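Local coordinates for uncharacterized protein (PDB 4FTD) that is of unknown function but carries a six-bladed beta-propeller and an immunoglobulin-like region, and may take part in carbohydrate metabolism, at residues G240-Y251 / F262-L272; S292-N301 / L312-V320. All coordinates share one frame; numbering follows the deposited sequence.

Contact 1 (G240-Y251 / F262-L272)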
loop_
_atom_site.group_PDB
_atom_site.type_symbol
_atom_site.label_atom_id
_atom_site.label_comp_id
_atom_site.label_asym_id
_atom_site.label_seq_id
_atom_site.Cartn_x
_atom_site.Cartn_y
_atom_site.Cartn_z
ATOM N N GLY A 240 -25.229 25.548 -6.039
ATOM C CA GLY A 240 -25.021 24.230 -6.670
ATOM C C GLY A 240 -24.796 23.062 -5.709
ATOM O O GLY A 240 -24.749 21.901 -6.127
ATOM N N ALA A 241 -24.648 23.324 -4.411
ATOM C CA ALA A 241 -24.397 22.223 -3.487
ATOM C C ALA A 241 -25.654 21.388 -3.357
ATOM O O ALA A 241 -26.739 21.903 -3.508
ATOM C CB ALA A 241 -23.948 22.722 -2.101
ATOM N N GLY A 242 -25.490 20.105 -3.042
ATOM C CA GLY A 242 -26.606 19.224 -2.748
ATOM C C GLY A 242 -27.073 19.302 -1.305
ATOM O O GLY A 242 -26.710 20.213 -0.523
ATOM N N ASN A 243 -27.862 18.315 -0.929
ATOM C CA ASN A 243 -28.567 18.317 0.349
ATOM C C ASN A 243 -27.774 17.900 1.539
ATOM O O ASN A 243 -27.779 18.590 2.567
ATOM C CB ASN A 243 -29.836 17.453 0.264
ATOM C CG ASN A 243 -30.897 18.116 -0.566
ATOM O OD1 ASN A 243 -31.144 19.306 -0.403
ATOM N ND2 ASN A 243 -31.509 17.370 -1.485
ATOM N N ARG A 244 -27.121 16.754 1.410
ATOM C CA ARG A 244 -26.465 16.123 2.546
ATOM C C ARG A 244 -24.982 15.862 2.286
ATOM O O ARG A 244 -24.653 15.227 1.284
ATOM C CB ARG A 244 -27.229 14.850 2.883
ATOM C CG ARG A 244 -26.483 13.888 3.802
ATOM C CD ARG A 244 -27.444 12.806 4.303
ATOM N NE ARG A 244 -26.712 11.640 4.779
ATOM C CZ ARG A 244 -27.166 10.778 5.701
ATOM N NH1 ARG A 244 -28.375 10.909 6.241
ATOM N NH2 ARG A 244 -26.438 9.750 6.037
ATOM N N HIS A 245 -24.100 16.327 3.196
ATOM C CA HIS A 245 -22.623 16.154 3.090
ATOM C C HIS A 245 -22.031 15.593 4.344
ATOM O O HIS A 245 -22.565 15.805 5.428
ATOM C CB HIS A 245 -21.981 17.488 2.820
ATOM C CG HIS A 245 -22.460 18.101 1.552
ATOM N ND1 HIS A 245 -23.591 18.900 1.496
ATOM C CD2 HIS A 245 -21.980 18.006 0.287
ATOM C CE1 HIS A 245 -23.761 19.285 0.242
ATOM N NE2 HIS A 245 -22.809 18.748 -0.511
ATOM N N GLY A 246 -20.939 14.861 4.195
ATOM C CA GLY A 246 -20.256 14.272 5.341
ATOM C C GLY A 246 -20.347 12.779 5.429
ATOM O O GLY A 246 -19.809 12.199 6.357
ATOM N N ASP A 247 -21.054 12.125 4.504
ATOM C CA ASP A 247 -21.059 10.672 4.516
ATOM C C ASP A 247 -19.686 10.070 4.211
ATOM O O ASP A 247 -19.404 9.005 4.664
ATOM C CB ASP A 247 -22.026 10.125 3.455
ATOM C CG ASP A 247 -23.474 10.221 3.912
ATOM O OD1 ASP A 247 -23.791 9.547 4.926
ATOM O OD2 ASP A 247 -24.276 10.912 3.263
ATOM N N ASN A 248 -18.919 10.773 3.377
ATOM C CA ASN A 248 -17.588 10.396 2.914
ATOM C C ASN A 248 -16.713 11.638 3.049
ATOM O O ASN A 248 -17.226 12.728 3.197
ATOM C CB ASN A 248 -17.584 9.857 1.469
ATOM C CG ASN A 248 -18.114 10.847 0.457
ATOM O OD1 ASN A 248 -17.437 11.852 0.152
ATOM N ND2 ASN A 248 -19.320 10.573 -0.098
ATOM N N ALA A 249 -15.410 11.435 3.119
ATOM C CA ALA A 249 -14.458 12.518 3.120
ATOM C C ALA A 249 -13.131 12.029 2.592
ATOM O O ALA A 249 -12.713 10.904 2.888
ATOM C CB ALA A 249 -14.295 13.100 4.491
ATOM N N SER A 250 -12.506 12.844 1.755
ATOM C CA SER A 250 -11.102 12.565 1.325
ATOM C C SER A 250 -10.222 13.754 1.701
ATOM O O SER A 250 -10.269 14.806 1.082
ATOM C CB SER A 250 -11.034 12.239 -0.141
ATOM O OG SER A 250 -12.035 11.335 -0.536
ATOM N N TYR A 251 -9.541 13.611 2.838
ATOM C CA TYR A 251 -8.646 14.624 3.339
ATOM C C TYR A 251 -7.301 14.484 2.623
ATOM O O TYR A 251 -6.647 13.457 2.749
ATOM C CB TYR A 251 -8.473 14.443 4.840
ATOM C CG TYR A 251 -9.697 14.702 5.687
ATOM C CD1 TYR A 251 -10.711 13.703 5.894
ATOM C CD2 TYR A 251 -9.813 15.921 6.389
ATOM C CE1 TYR A 251 -11.820 14.002 6.722
ATOM C CE2 TYR A 251 -10.908 16.200 7.208
ATOM C CZ TYR A 251 -11.886 15.266 7.407
ATOM O OH TYR A 251 -12.944 15.622 8.260
ATOM N N PHE A 262 -12.273 16.728 0.037
ATOM C CA PHE A 262 -13.374 16.470 -0.877
ATOM C C PHE A 262 -14.504 15.782 -0.108
ATOM O O PHE A 262 -14.274 14.728 0.497
ATOM C CB PHE A 262 -12.933 15.562 -2.007
ATOM C CG PHE A 262 -11.925 16.191 -2.957
ATOM C CD1 PHE A 262 -10.558 16.052 -2.741
ATOM C CD2 PHE A 262 -12.352 16.835 -4.102
ATOM C CE1 PHE A 262 -9.651 16.575 -3.633
ATOM C CE2 PHE A 262 -11.439 17.415 -4.967
ATOM C CZ PHE A 262 -10.084 17.267 -4.725
ATOM N N PHE A 263 -15.716 16.314 -0.248
ATOM C CA PHE A 263 -16.889 15.774 0.433
ATOM C C PHE A 263 -17.981 15.529 -0.585
ATOM O O PHE A 263 -18.573 16.481 -1.111
ATOM C CB PHE A 263 -17.414 16.735 1.459
ATOM C CG PHE A 263 -16.504 17.015 2.627
ATOM C CD1 PHE A 263 -16.326 16.103 3.647
ATOM C CD2 PHE A 263 -15.900 18.257 2.736
ATOM C CE1 PHE A 263 -15.586 16.444 4.777
ATOM C CE2 PHE A 263 -15.191 18.616 3.830
ATOM C CZ PHE A 263 -15.032 17.725 4.864
ATOM N N GLY A 264 -18.263 14.275 -0.884
ATOM C CA GLY A 264 -19.354 13.980 -1.856
ATOM C C GLY A 264 -20.730 14.034 -1.214
ATOM O O GLY A 264 -20.898 13.584 -0.098
ATOM N N ASP A 265 -21.728 14.536 -1.918
ATOM C CA ASP A 265 -23.084 14.570 -1.359
ATOM C C ASP A 265 -23.652 13.152 -1.348
ATOM O O ASP A 265 -23.181 12.262 -2.101
ATOM C CB ASP A 265 -24.017 15.604 -2.012
ATOM C CG ASP A 265 -24.433 15.283 -3.437
ATOM O OD1 ASP A 265 -23.664 14.670 -4.170
ATOM O OD2 ASP A 265 -25.530 15.724 -3.864
ATOM N N ASN A 266 -24.658 12.952 -0.494
ATOM C CA ASN A 266 -25.256 11.641 -0.337
ATOM C C ASN A 266 -25.844 11.159 -1.678
ATOM O O ASN A 266 -25.653 9.999 -2.035
ATOM C CB ASN A 266 -26.314 11.647 0.751
ATOM C CG ASN A 266 -26.924 10.288 0.941
ATOM O OD1 ASN A 266 -27.894 9.958 0.302
ATOM N ND2 ASN A 266 -26.335 9.493 1.792
ATOM N N ALA A 267 -26.454 12.066 -2.433
ATOM C CA ALA A 267 -27.090 11.722 -3.730
ATOM C C ALA A 267 -26.067 11.490 -4.863
ATOM O O ALA A 267 -26.430 11.106 -5.945
ATOM C CB ALA A 267 -28.145 12.784 -4.113
ATOM N N ALA A 268 -24.790 11.765 -4.621
ATOM C CA ALA A 268 -23.711 11.596 -5.622
ATOM C C ALA A 268 -23.937 12.503 -6.847
ATOM O O ALA A 268 -23.801 12.068 -7.994
ATOM C CB ALA A 268 -23.563 10.119 -6.037
ATOM N N THR A 269 -24.346 13.745 -6.596
ATOM C CA THR A 269 -24.454 14.764 -7.655
ATOM C C THR A 269 -23.184 15.609 -7.724
ATOM O O THR A 269 -22.878 16.172 -8.767
ATOM C CB THR A 269 -25.650 15.714 -7.491
ATOM O OG1 THR A 269 -25.489 16.456 -6.279
ATOM C CG2 THR A 269 -27.009 14.943 -7.507
ATOM N N GLU A 270 -22.455 15.736 -6.621
ATOM C CA GLU A 270 -21.280 16.591 -6.607
ATOM C C GLU A 270 -20.339 16.256 -5.493
ATOM O O GLU A 270 -20.640 15.434 -4.647
ATOM C CB GLU A 270 -21.733 18.081 -6.468
ATOM C CG GLU A 270 -22.805 18.417 -5.387
ATOM C CD GLU A 270 -22.269 18.650 -3.966
ATOM O OE1 GLU A 270 -21.052 18.513 -3.749
ATOM O OE2 GLU A 270 -23.061 18.989 -3.032
ATOM N N PHE A 271 -19.199 16.938 -5.515
ATOM C CA PHE A 271 -18.266 17.041 -4.416
ATOM C C PHE A 271 -18.112 18.509 -4.068
ATOM O O PHE A 271 -18.071 19.350 -4.941
ATOM C CB PHE A 271 -16.885 16.542 -4.817
ATOM C CG PHE A 271 -16.745 15.057 -4.840
ATOM C CD1 PHE A 271 -16.912 14.359 -6.007
ATOM C CD2 PHE A 271 -16.424 14.365 -3.697
ATOM C CE1 PHE A 271 -16.780 12.998 -6.033
ATOM C CE2 PHE A 271 -16.287 13.003 -3.717
ATOM C CZ PHE A 271 -16.461 12.316 -4.888
ATOM N N LEU A 272 -18.014 18.798 -2.784
ATOM C CA LEU A 272 -17.523 20.073 -2.268
ATOM C C LEU A 272 -16.024 19.881 -2.139
ATOM O O LEU A 272 -15.590 18.964 -1.487
ATOM C CB LEU A 272 -18.106 20.390 -0.885
ATOM C CG LEU A 272 -19.639 20.540 -0.883
ATOM C CD1 LEU A 272 -20.126 20.975 0.502
ATOM C CD2 LEU A 272 -20.141 21.494 -1.984
HETATM O O HOH W 1 -26.509 19.275 -6.557
HETATM O O HOH W 2 -28.081 16.194 -3.039
HETATM O O HOH W 3 -27.532 14.636 -0.917
HETATM O O HOH W 4 -19.488 13.834 2.102
HETATM O O HOH W 5 -22.595 12.975 2.205
HETATM O O HOH W 6 -20.913 11.114 -2.819
#
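His245 and Glu270 meet at the end of a beta-propeller blade, where the loop leading into its first strand packs on the end of strand 259-264, the following turn and the start of strand 270-277; they illustrate how one carboxylate oxygen can hold an irregular loop in place. Glu270 OE2 takes the N-H of His245 NE2 at 2.5 Å on its syn side and the backbone N of Gly242 at 2.7 Å on its anti side, the second bond almost straight at 175°. The bend at chi2 of Glu270 (84°) carries the carboxylate to where one oxygen meets both donors. Leu272 CD1 lies over one face of the imidazole, 3.7 Å from its centroid, and completes the tight, buried part. With an alanine at Glu270, His245 NE2 and the N-H of Gly242 would probably lose their shared acceptor and the loop would be freer to shift. The other side is wetter: waters bridge Asn243 to Asp265 and Arg244 to Ala267. Beside it the buried Asp247 holds two partly exposed groups, the extended Arg244 in a side-on salt bridge through NE and NH2, and Asn266, whose ND2 reaches Asp247 OD2 at 2.9 Å from above the carboxylate plane.

Contact 2 (S292-N301 / L312-V320)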
loop_
_atom_site.group_PDB
_atom_site.type_symbol
_atom_site.label_atom_id
_atom_site.label_comp_id
_atom_site.label_asym_id
_atom_site.label_seq_id
_atom_site.Cartn_x
_atom_site.Cartn_y
_atom_site.Cartn_z
ATOM N N SER A 292 -20.098 15.189 -9.929
ATOM C CA SER A 292 -19.865 13.762 -9.640
ATOM C C SER A 292 -20.861 12.982 -10.490
ATOM O O SER A 292 -21.351 13.509 -11.485
ATOM C CB SER A 292 -20.085 13.481 -8.171
ATOM O OG SER A 292 -19.843 12.124 -7.893
ATOM N N LYS A 293 -21.164 11.734 -10.153
ATOM C CA LYS A 293 -22.197 11.003 -10.951
ATOM C C LYS A 293 -22.787 9.971 -10.025
ATOM O O LYS A 293 -22.096 9.528 -9.105
ATOM C CB LYS A 293 -21.591 10.388 -12.190
ATOM C CG LYS A 293 -20.611 9.249 -11.957
ATOM C CD LYS A 293 -19.442 9.268 -12.937
ATOM C CE LYS A 293 -19.613 8.458 -14.165
ATOM N NZ LYS A 293 -18.329 8.538 -14.954
ATOM N N SER A 294 -24.049 9.606 -10.260
ATOM C CA SER A 294 -24.787 8.737 -9.332
ATOM C C SER A 294 -24.061 7.416 -9.067
ATOM O O SER A 294 -24.120 6.928 -7.961
ATOM C CB SER A 294 -26.224 8.473 -9.799
ATOM O OG SER A 294 -26.147 7.713 -10.953
ATOM N N ASP A 295 -23.329 6.898 -10.052
ATOM C CA ASP A 295 -22.569 5.655 -9.893
ATOM C C ASP A 295 -21.438 5.724 -8.859
ATOM O O ASP A 295 -20.946 4.684 -8.459
ATOM C CB ASP A 295 -21.965 5.177 -11.196
ATOM C CG ASP A 295 -22.970 4.408 -12.082
ATOM O OD1 ASP A 295 -23.942 3.801 -11.574
ATOM O OD2 ASP A 295 -22.768 4.399 -13.302
ATOM N N ALA A 296 -20.998 6.927 -8.483
ATOM C CA ALA A 296 -20.023 7.087 -7.394
ATOM C C ALA A 296 -20.631 6.612 -6.084
ATOM O O ALA A 296 -19.935 6.019 -5.265
ATOM C CB ALA A 296 -19.576 8.543 -7.244
ATOM N N THR A 297 -21.920 6.904 -5.905
ATOM C CA THR A 297 -22.672 6.682 -4.659
ATOM C C THR A 297 -22.125 7.537 -3.510
ATOM O O THR A 297 -21.217 8.377 -3.666
ATOM C CB THR A 297 -22.749 5.178 -4.219
ATOM O OG1 THR A 297 -21.505 4.801 -3.595
ATOM C CG2 THR A 297 -23.070 4.238 -5.409
HETATM N N MSE A 298 -22.686 7.326 -2.326
HETATM C CA MSE A 298 -22.166 7.958 -1.115
HETATM C C MSE A 298 -20.811 7.416 -0.641
HETATM O O MSE A 298 -20.185 8.072 0.211
HETATM C CB MSE A 298 -23.155 7.784 0.013
HETATM C CG MSE A 298 -23.405 6.294 0.354
HETATM SE SE MSE A 298 -24.413 6.189 1.967
HETATM C CE MSE A 298 -23.043 6.547 3.242
ATOM N N VAL A 299 -20.412 6.218 -1.123
ATOM C CA VAL A 299 -19.117 5.574 -0.815
ATOM C C VAL A 299 -18.186 5.811 -1.989
ATOM O O VAL A 299 -18.169 5.071 -2.965
ATOM C CB VAL A 299 -19.246 4.074 -0.477
ATOM C CG1 VAL A 299 -17.903 3.508 0.073
ATOM C CG2 VAL A 299 -20.397 3.880 0.521
ATOM N N THR A 300 -17.412 6.890 -1.881
ATOM C CA THR A 300 -16.552 7.386 -2.974
ATOM C C THR A 300 -15.448 8.246 -2.351
ATOM O O THR A 300 -15.622 8.786 -1.239
ATOM C CB THR A 300 -17.372 8.211 -3.992
ATOM O OG1 THR A 300 -16.564 8.609 -5.104
ATOM C CG2 THR A 300 -18.024 9.430 -3.312
ATOM N N ASN A 301 -14.319 8.347 -3.051
ATOM C CA ASN A 301 -13.173 9.062 -2.568
ATOM C C ASN A 301 -12.372 9.607 -3.703
ATOM O O ASN A 301 -12.366 9.041 -4.772
ATOM C CB ASN A 301 -12.232 8.138 -1.785
ATOM C CG ASN A 301 -12.810 7.610 -0.467
ATOM O OD1 ASN A 301 -13.227 6.476 -0.416
ATOM N ND2 ASN A 301 -12.816 8.431 0.596
ATOM N N LEU A 312 -6.893 10.403 -7.865
ATOM C CA LEU A 312 -7.587 9.194 -8.249
ATOM C C LEU A 312 -8.963 9.274 -7.601
ATOM O O LEU A 312 -9.091 9.539 -6.432
ATOM C CB LEU A 312 -6.838 7.942 -7.838
ATOM C CG LEU A 312 -5.501 7.616 -8.478
ATOM C CD1 LEU A 312 -5.065 6.266 -7.917
ATOM C CD2 LEU A 312 -5.624 7.576 -10.008
ATOM N N TRP A 313 -9.997 9.090 -8.409
ATOM C CA TRP A 313 -11.365 9.058 -7.950
ATOM C C TRP A 313 -11.913 7.664 -8.182
ATOM O O TRP A 313 -11.714 7.088 -9.241
ATOM C CB TRP A 313 -12.178 10.054 -8.763
ATOM C CG TRP A 313 -13.665 10.050 -8.558
ATOM C CD1 TRP A 313 -14.344 9.807 -7.390
ATOM C CD2 TRP A 313 -14.655 10.398 -9.518
ATOM N NE1 TRP A 313 -15.685 9.936 -7.576
ATOM C CE2 TRP A 313 -15.912 10.330 -8.867
ATOM C CE3 TRP A 313 -14.613 10.749 -10.875
ATOM C CZ2 TRP A 313 -17.113 10.583 -9.519
ATOM C CZ3 TRP A 313 -15.824 11.016 -11.539
ATOM C CH2 TRP A 313 -17.055 10.935 -10.855
ATOM N N SER A 314 -12.552 7.111 -7.165
ATOM C CA SER A 314 -13.320 5.898 -7.323
ATOM C C SER A 314 -14.528 5.882 -6.393
ATOM O O SER A 314 -14.651 6.706 -5.441
ATOM C CB SER A 314 -12.463 4.632 -7.159
ATOM O OG SER A 314 -12.259 4.299 -5.789
ATOM N N GLY A 315 -15.422 4.940 -6.711
ATOM C CA GLY A 315 -16.673 4.724 -5.992
ATOM C C GLY A 315 -17.211 3.324 -6.272
ATOM O O GLY A 315 -16.572 2.510 -6.972
ATOM N N ILE A 316 -18.395 3.054 -5.756
ATOM C CA ILE A 316 -18.990 1.730 -5.833
ATOM C C ILE A 316 -19.107 1.238 -7.262
ATOM O O ILE A 316 -18.717 0.108 -7.554
ATOM C CB ILE A 316 -20.325 1.635 -5.034
ATOM C CG1 ILE A 316 -20.084 1.958 -3.537
ATOM C CG2 ILE A 316 -20.926 0.252 -5.156
ATOM C CD1 ILE A 316 -19.045 1.095 -2.824
ATOM N N ARG A 317 -19.610 2.091 -8.138
ATOM C CA ARG A 317 -19.712 1.779 -9.573
ATOM C C ARG A 317 -18.904 2.759 -10.442
ATOM O O ARG A 317 -19.269 3.030 -11.591
ATOM C CB ARG A 317 -21.190 1.736 -10.013
ATOM C CG ARG A 317 -21.973 0.594 -9.373
ATOM C CD ARG A 317 -23.417 0.594 -9.849
ATOM N NE ARG A 317 -24.134 1.791 -9.432
ATOM C CZ ARG A 317 -24.581 2.034 -8.189
ATOM N NH1 ARG A 317 -24.398 1.173 -7.189
ATOM N NH2 ARG A 317 -25.205 3.158 -7.934
ATOM N N VAL A 318 -17.818 3.293 -9.880
ATOM C CA VAL A 318 -16.859 4.131 -10.592
ATOM C C VAL A 318 -15.485 3.461 -10.419
ATOM O O VAL A 318 -14.895 3.496 -9.313
ATOM C CB VAL A 318 -16.814 5.607 -10.106
ATOM C CG1 VAL A 318 -15.699 6.354 -10.854
ATOM C CG2 VAL A 318 -18.178 6.320 -10.324
ATOM N N PRO A 319 -14.973 2.815 -11.487
ATOM C CA PRO A 319 -13.602 2.288 -11.448
ATOM C C PRO A 319 -12.612 3.400 -11.143
ATOM O O PRO A 319 -12.913 4.554 -11.425
ATOM C CB PRO A 319 -13.358 1.792 -12.882
ATOM C CG PRO A 319 -14.680 1.719 -13.519
ATOM C CD PRO A 319 -15.567 2.700 -12.826
ATOM N N VAL A 320 -11.449 3.030 -10.603
ATOM C CA VAL A 320 -10.349 3.946 -10.281
ATOM C C VAL A 320 -10.017 4.752 -11.548
ATOM O O VAL A 320 -9.674 4.191 -12.597
ATOM C CB VAL A 320 -9.118 3.181 -9.727
ATOM C CG1 VAL A 320 -7.926 4.104 -9.561
ATOM C CG2 VAL A 320 -9.462 2.523 -8.385
HETATM O O HOH W 7 -26.032 4.813 -10.097
#
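Thr300 and Trp313 join the first two strands of a propeller blade through a short relay of hydrogen bonds, an example of side chains reinforcing a hairpin that the backbone has begun. The backbone pairs antiparallel, Asn301 and Ser314 bonding in both directions. With its OG1 anti to the backbone N (chi1 -176°), Thr300 donates to Ser314 O at 2.7 Å from above the carbonyl plane and accepts from Trp313 NE1, near the plane of the indole. Ser314 O is thereby gripped twice, by Thr300 OG1 and Asn301 N.

Arg317, in the type I turn from Gly315 to Val318 that joins strands 311-315 and 318-323, meets the 3-10 segment 294-296. Its CB packs against Asp295 O at 3.3 Å, an oxygen that also receives the backbone N of Arg317; CD passes 3.7 Å from Asp295 OD1; after the bend at chi3, NE forms a salt bridge with that OD1 at 2.9 Å, from above the carboxylate plane. Beyond it CZ, NH1 and NH2 lie beside Thr297 CG2, and NH2 bonds a water shared with Asp295 OD1 and Ser294 OG. Val318 CG2 presses on Ala296, and Ile316 CD1 on Val299 CB.

Around this core, Phe271 of strand 270-277 in the preceding blade meets the indole of Trp313 with the ring planes nearly perpendicular, while Pro342 of strand 342-347 touches Asn301, Leu312 and Ser314 from the following sheet.

Overall arrangement
The two contacts follow one another along the chain, neither nested nor crossed. From the N terminus, the chain first passes the separate eight-stranded sheet and the earlier propeller sheets; contact 1 then closes the hairpin of strands 250-253 and 259-264, and its second segment turns into strand 270-277. Strand 281-291 completes that sheet, a bond between Thr269 O and Ser292 N prolonging its pairing with 270-277 where the chain leaves for contact 2, which closes the hairpin of strands 300-304 and 311-315 in the next sheet. The centres lie about 11 Å apart. Asn248 ND2 bonds Met298 O between the blades, and Ser250 OG reaches Asn301 ND2 and Val302 N, tying their first strands together.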